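PDB 3GE5: putative NAD(P)H:FMN oxidoreductase, which binds flavin mononucleotide and, as a member of the nitroreductase family, probably catalyses flavin-dependent oxidation-reduction reactions. Local coordinates for residues G106-A111 against H162-S167; P99-T104 against V166-L171. All coordinates share one frame; numbering follows the deposited sequence.

Contact 1. Residues G106-A111 against H162-S167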
loop_
_atom_site.group_PDB
_atom_site.type_symbol
_atom_site.label_atom_id
_atom_site.label_comp_id
_atom_site.label_asym_id
_atom_site.label_seq_id
_atom_site.Cartn_x
_atom_site.Cartn_y
_atom_site.Cartn_z
ATOM N N GLY A 106 1.259 -9.342 10.603
ATOM C CA GLY A 106 2.592 -8.757 10.489
ATOM C C GLY A 106 3.493 -9.373 11.542
ATOM O O GLY A 106 3.092 -9.509 12.713
ATOM N N ASP A 107 4.691 -9.776 11.131
ATOM C CA ASP A 107 5.623 -10.483 12.016
ATOM C C ASP A 107 6.701 -9.499 12.515
ATOM O O ASP A 107 7.625 -9.160 11.769
ATOM C CB ASP A 107 6.218 -11.676 11.288
ATOM C CG ASP A 107 7.009 -12.582 12.191
ATOM O OD1 ASP A 107 7.591 -12.103 13.195
ATOM O OD2 ASP A 107 7.067 -13.772 11.870
ATOM N N HIS A 108 6.582 -9.047 13.759
ATOM C CA HIS A 108 7.548 -8.082 14.270
ATOM C C HIS A 108 8.976 -8.636 14.318
ATOM O O HIS A 108 9.939 -7.878 14.123
ATOM C CB HIS A 108 7.074 -7.505 15.590
ATOM C CG HIS A 108 5.957 -6.522 15.422
ATOM N ND1 HIS A 108 6.157 -5.256 14.916
ATOM C CD2 HIS A 108 4.625 -6.627 15.652
ATOM C CE1 HIS A 108 5.004 -4.615 14.868
ATOM N NE2 HIS A 108 4.057 -5.425 15.307
ATOM N N GLN A 109 9.122 -9.952 14.492
ATOM C CA GLN A 109 10.469 -10.524 14.530
ATOM C C GLN A 109 11.157 -10.522 13.151
ATOM O O GLN A 109 12.371 -10.704 13.070
ATOM C CB GLN A 109 10.434 -11.943 15.086
ATOM C CG GLN A 109 10.106 -12.083 16.514
ATOM C CD GLN A 109 10.007 -13.586 16.937
ATOM O OE1 GLN A 109 10.026 -14.545 16.108
ATOM N NE2 GLN A 109 9.856 -13.768 18.187
ATOM N N ARG A 110 10.385 -10.380 12.064
ATOM C CA ARG A 110 10.930 -10.441 10.706
ATOM C C ARG A 110 10.993 -9.108 9.990
ATOM O O ARG A 110 11.685 -9.014 8.986
ATOM C CB ARG A 110 10.158 -11.473 9.858
ATOM C CG ARG A 110 10.262 -12.853 10.457
ATOM C CD ARG A 110 9.912 -13.968 9.513
ATOM N NE ARG A 110 8.507 -13.887 9.123
ATOM C CZ ARG A 110 8.075 -13.416 7.961
ATOM N NH1 ARG A 110 8.949 -12.983 7.045
ATOM N NH2 ARG A 110 6.766 -13.376 7.712
ATOM N N ALA A 111 10.261 -8.104 10.484
ATOM C CA ALA A 111 10.176 -6.801 9.850
ATOM C C ALA A 111 11.406 -5.927 10.154
ATOM O O ALA A 111 11.931 -5.948 11.273
ATOM C CB ALA A 111 8.879 -6.070 10.314
ATOM N N HIS A 162 4.354 -12.460 18.847
ATOM C CA HIS A 162 5.222 -11.661 17.980
ATOM C C HIS A 162 4.612 -11.323 16.609
ATOM O O HIS A 162 5.226 -10.589 15.809
ATOM C CB HIS A 162 6.586 -12.352 17.852
ATOM C CG HIS A 162 6.565 -13.591 17.013
ATOM N ND1 HIS A 162 6.370 -14.849 17.542
ATOM C CD2 HIS A 162 6.704 -13.758 15.679
ATOM C CE1 HIS A 162 6.388 -15.737 16.563
ATOM N NE2 HIS A 162 6.589 -15.097 15.420
HETATM N N MSE A 163 3.416 -11.815 16.343
HETATM C CA MSE A 163 2.690 -11.479 15.134
HETATM C C MSE A 163 1.403 -10.716 15.513
HETATM O O MSE A 163 0.781 -10.995 16.521
HETATM C CB MSE A 163 2.400 -12.751 14.342
HETATM C CG MSE A 163 3.656 -13.440 13.823
HETATM SE SE MSE A 163 3.292 -15.280 13.293
HETATM C CE MSE A 163 2.282 -14.924 11.753
ATOM N N THR A 164 1.037 -9.732 14.705
ATOM C CA THR A 164 -0.129 -8.919 14.955
ATOM C C THR A 164 -1.054 -8.974 13.745
ATOM O O THR A 164 -0.604 -8.793 12.622
ATOM C CB THR A 164 0.251 -7.435 15.197
ATOM O OG1 THR A 164 1.124 -7.338 16.342
ATOM C CG2 THR A 164 -1.044 -6.579 15.442
ATOM N N PRO A 165 -2.359 -9.257 13.961
ATOM C CA PRO A 165 -3.289 -9.083 12.819
ATOM C C PRO A 165 -3.489 -7.581 12.566
ATOM O O PRO A 165 -4.052 -6.890 13.424
ATOM C CB PRO A 165 -4.566 -9.746 13.320
ATOM C CG PRO A 165 -4.504 -9.645 14.825
ATOM C CD PRO A 165 -3.051 -9.695 15.197
ATOM N N VAL A 166 -2.957 -7.055 11.465
ATOM C CA VAL A 166 -2.941 -5.591 11.231
ATOM C C VAL A 166 -4.210 -5.098 10.512
ATOM O O VAL A 166 -4.826 -4.099 10.881
ATOM C CB VAL A 166 -1.684 -5.181 10.422
ATOM C CG1 VAL A 166 -1.643 -3.670 10.185
ATOM C CG2 VAL A 166 -0.380 -5.683 11.126
ATOM N N SER A 167 -4.591 -5.852 9.487
ATOM C CA SER A 167 -5.666 -5.502 8.556
ATOM C C SER A 167 -6.338 -6.779 8.078
ATOM O O SER A 167 -5.692 -7.846 8.028
ATOM C CB SER A 167 -5.109 -4.774 7.357
ATOM O OG SER A 167 -4.480 -3.559 7.714
#

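Contact 2. Residues P99-T104 against V166-L171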
loop_
_atom_site.group_PDB
_atom_site.type_symbol
_atom_site.label_atom_id
_atom_site.label_comp_id
_atom_site.label_asym_id
_atom_site.label_seq_id
_atom_site.Cartn_x
_atom_site.Cartn_y
_atom_site.Cartn_z
ATOM N N PRO A 99 -18.086 -13.021 2.203
ATOM C CA PRO A 99 -17.787 -14.410 2.015
ATOM C C PRO A 99 -16.402 -14.853 2.377
ATOM O O PRO A 99 -16.242 -15.989 2.772
ATOM C CB PRO A 99 -17.949 -14.623 0.501
ATOM C CG PRO A 99 -18.598 -13.446 -0.007
ATOM C CD PRO A 99 -18.513 -12.360 0.955
ATOM N N ILE A 100 -15.403 -13.996 2.131
ATOM C CA ILE A 100 -14.008 -14.351 2.362
ATOM C C ILE A 100 -13.320 -13.249 3.132
ATOM O O ILE A 100 -13.511 -12.073 2.837
ATOM C CB ILE A 100 -13.243 -14.598 1.032
ATOM C CG1 ILE A 100 -13.885 -15.771 0.296
ATOM C CG2 ILE A 100 -11.737 -14.926 1.308
ATOM C CD1 ILE A 100 -13.205 -16.161 -1.008
ATOM N N TYR A 101 -12.507 -13.657 4.101
ATOM C CA TYR A 101 -11.632 -12.726 4.804
ATOM C C TYR A 101 -10.174 -13.154 4.650
ATOM O O TYR A 101 -9.835 -14.324 4.824
ATOM C CB TYR A 101 -11.964 -12.658 6.294
ATOM C CG TYR A 101 -13.414 -12.412 6.596
ATOM C CD1 TYR A 101 -13.901 -11.122 6.777
ATOM C CD2 TYR A 101 -14.296 -13.492 6.757
ATOM C CE1 TYR A 101 -15.240 -10.897 7.098
ATOM C CE2 TYR A 101 -15.626 -13.285 7.083
ATOM C CZ TYR A 101 -16.091 -11.995 7.252
ATOM O OH TYR A 101 -17.427 -11.831 7.573
ATOM N N ILE A 102 -9.312 -12.205 4.304
ATOM C CA ILE A 102 -7.875 -12.449 4.340
ATOM C C ILE A 102 -7.278 -11.598 5.477
ATOM O O ILE A 102 -7.231 -10.342 5.372
ATOM C CB ILE A 102 -7.154 -12.136 3.003
ATOM C CG1 ILE A 102 -7.785 -12.916 1.839
ATOM C CG2 ILE A 102 -5.651 -12.442 3.138
ATOM C CD1 ILE A 102 -7.274 -12.442 0.398
ATOM N N ILE A 103 -6.900 -12.292 6.551
ATOM C CA ILE A 103 -6.324 -11.620 7.743
ATOM C C ILE A 103 -4.840 -11.494 7.495
ATOM O O ILE A 103 -4.133 -12.515 7.417
ATOM C CB ILE A 103 -6.561 -12.405 9.047
ATOM C CG1 ILE A 103 -8.035 -12.817 9.173
ATOM C CG2 ILE A 103 -6.054 -11.574 10.266
ATOM C CD1 ILE A 103 -8.422 -13.630 10.379
ATOM N N THR A 104 -4.345 -10.266 7.370
ATOM C CA THR A 104 -2.928 -10.051 7.133
ATOM C C THR A 104 -2.218 -9.829 8.462
ATOM O O THR A 104 -2.466 -8.846 9.163
ATOM C CB THR A 104 -2.681 -8.892 6.171
ATOM O OG1 THR A 104 -3.375 -9.183 4.952
ATOM C CG2 THR A 104 -1.185 -8.673 5.874
ATOM N N VAL A 166 -2.957 -7.055 11.465
ATOM C CA VAL A 166 -2.941 -5.591 11.231
ATOM C C VAL A 166 -4.210 -5.098 10.512
ATOM O O VAL A 166 -4.826 -4.099 10.881
ATOM C CB VAL A 166 -1.684 -5.181 10.422
ATOM C CG1 VAL A 166 -1.643 -3.670 10.185
ATOM C CG2 VAL A 166 -0.380 -5.683 11.126
ATOM N N SER A 167 -4.591 -5.852 9.487
ATOM C CA SER A 167 -5.666 -5.502 8.556
ATOM C C SER A 167 -6.338 -6.779 8.078
ATOM O O SER A 167 -5.692 -7.846 8.028
ATOM C CB SER A 167 -5.109 -4.774 7.357
ATOM O OG SER A 167 -4.480 -3.559 7.714
ATOM N N ILE A 168 -7.612 -6.656 7.698
ATOM C CA ILE A 168 -8.366 -7.764 7.082
ATOM C C ILE A 168 -8.974 -7.316 5.768
ATOM O O ILE A 168 -9.609 -6.251 5.710
ATOM C CB ILE A 168 -9.507 -8.227 8.004
ATOM C CG1 ILE A 168 -8.985 -8.690 9.378
ATOM C CG2 ILE A 168 -10.358 -9.335 7.320
ATOM C CD1 ILE A 168 -10.055 -8.979 10.429
ATOM N N LEU A 169 -8.775 -8.074 4.706
ATOM C CA LEU A 169 -9.429 -7.765 3.432
ATOM C C LEU A 169 -10.685 -8.595 3.400
ATOM O O LEU A 169 -10.619 -9.805 3.377
ATOM C CB LEU A 169 -8.536 -8.089 2.224
ATOM C CG LEU A 169 -9.064 -7.571 0.865
ATOM C CD1 LEU A 169 -9.135 -6.027 0.894
ATOM C CD2 LEU A 169 -8.205 -8.081 -0.335
ATOM N N ALA A 170 -11.837 -7.915 3.447
ATOM C CA ALA A 170 -13.149 -8.565 3.340
ATOM C C ALA A 170 -13.600 -8.489 1.873
ATOM O O ALA A 170 -13.630 -7.407 1.308
ATOM C CB ALA A 170 -14.173 -7.897 4.233
ATOM N N LEU A 171 -13.877 -9.639 1.268
ATOM C CA LEU A 171 -14.076 -9.698 -0.192
ATOM C C LEU A 171 -15.125 -10.723 -0.635
ATOM O O LEU A 171 -15.429 -11.663 0.073
ATOM C CB LEU A 171 -12.744 -9.961 -0.927
ATOM C CG LEU A 171 -12.122 -11.341 -0.732
ATOM C CD1 LEU A 171 -12.383 -12.232 -1.931
ATOM C CD2 LEU A 171 -10.609 -11.170 -0.471
#

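Contact 1. Residues G106-A111 against H162-S167
With chi1 of 72°, the ring of H162 stands between its own backbone N and carbonyl carbon, and Q109, its chain extended beyond CG, lays its terminal amide flat over one face of that ring. The two planes are only 3° apart; OE1 of Q109 lies 3.4 Å from CD2 of H162. D107 sends its carboxylate to the ring edge, where OD1 comes 3.1 Å from CD2 of H162, so face and edge of the imidazole are both met from the 106-111 side. The carboxylate has further work: NE of R110 comes to OD2 of D107 from above the carboxylate plane, 3.1 Å away, in a salt bridge that probably offsets much of its charge.

Beneath these groups the backbones pair antiparallel. G106 N reaches T164 O at 2.8 Å, T164 N returns to G106 O at 2.9 Å, and H108 N closes the end on H162 O. Here the pairing of strands 100-107 and 163-172 ends: A111 packs on V120 of helix 120-137, while T164 touches Q150 of helix 150-156.

Contact 2. Residues P99-T104 against V166-L171
L171 and I102 meet through their ends, CD2 of the leucine lying 3.7 Å from CD1 of the isoleucine, which belongs to the next hydrogen-bonded pair on that face. The chi1 of L171, 68°, holds CG between its backbone N and carbonyl carbon and also brings it 3.9 Å from CB of I100, so one leucine touches two isoleucines. On the other face Y101 and I168 meet at an angle: CG2 of I168 approaches the edge of the tyrosine ring near its plane and sits 3.8 Å from CB of Y101. A170 CB adds a looser contact to CD1 of the same ring, whose hydroxyl is hydrogen-bonded to the backbone O of F95.

Six backbone hydrogen bonds tie the strands, among them L169 N to I102 O at 2.8 Å. Opposite T104, whose O takes V166 N and whose N gives to S167 O, V166-S167 form a classic beta bulge. The strand axes run 163° apart and approach to 4.6 Å. These are the two inner strands of this chain's antiparallel sheet, the central sheet of the nitroreductase fold, packed by T104 against helix 120-137 and bordered by the FMN site through S167, beside C146, and A170, beside W94.

Both contacts join the same two strands, 100-107 and 163-172, in the middle of the antiparallel sheet, with 72-77 and 141-145 flanking them. Their centres lie about 15 Å apart. Going along 100-107, contact 2 comes first and contact 1 follows; along 163-172 the order is reversed. V166 and S167 belong to both, and P165 of contact 1 packs its CB 3.9 Å from CG2 of I103 in contact 2. Contact 2 is the buried interior, whereas contact 1 is the more exposed end. Near their junction V166 also faces the second subunit, its O hydrogen-bonded to NH1 of R114 of that chain, so the shared region lies close to both the flavin site and the subunit interface.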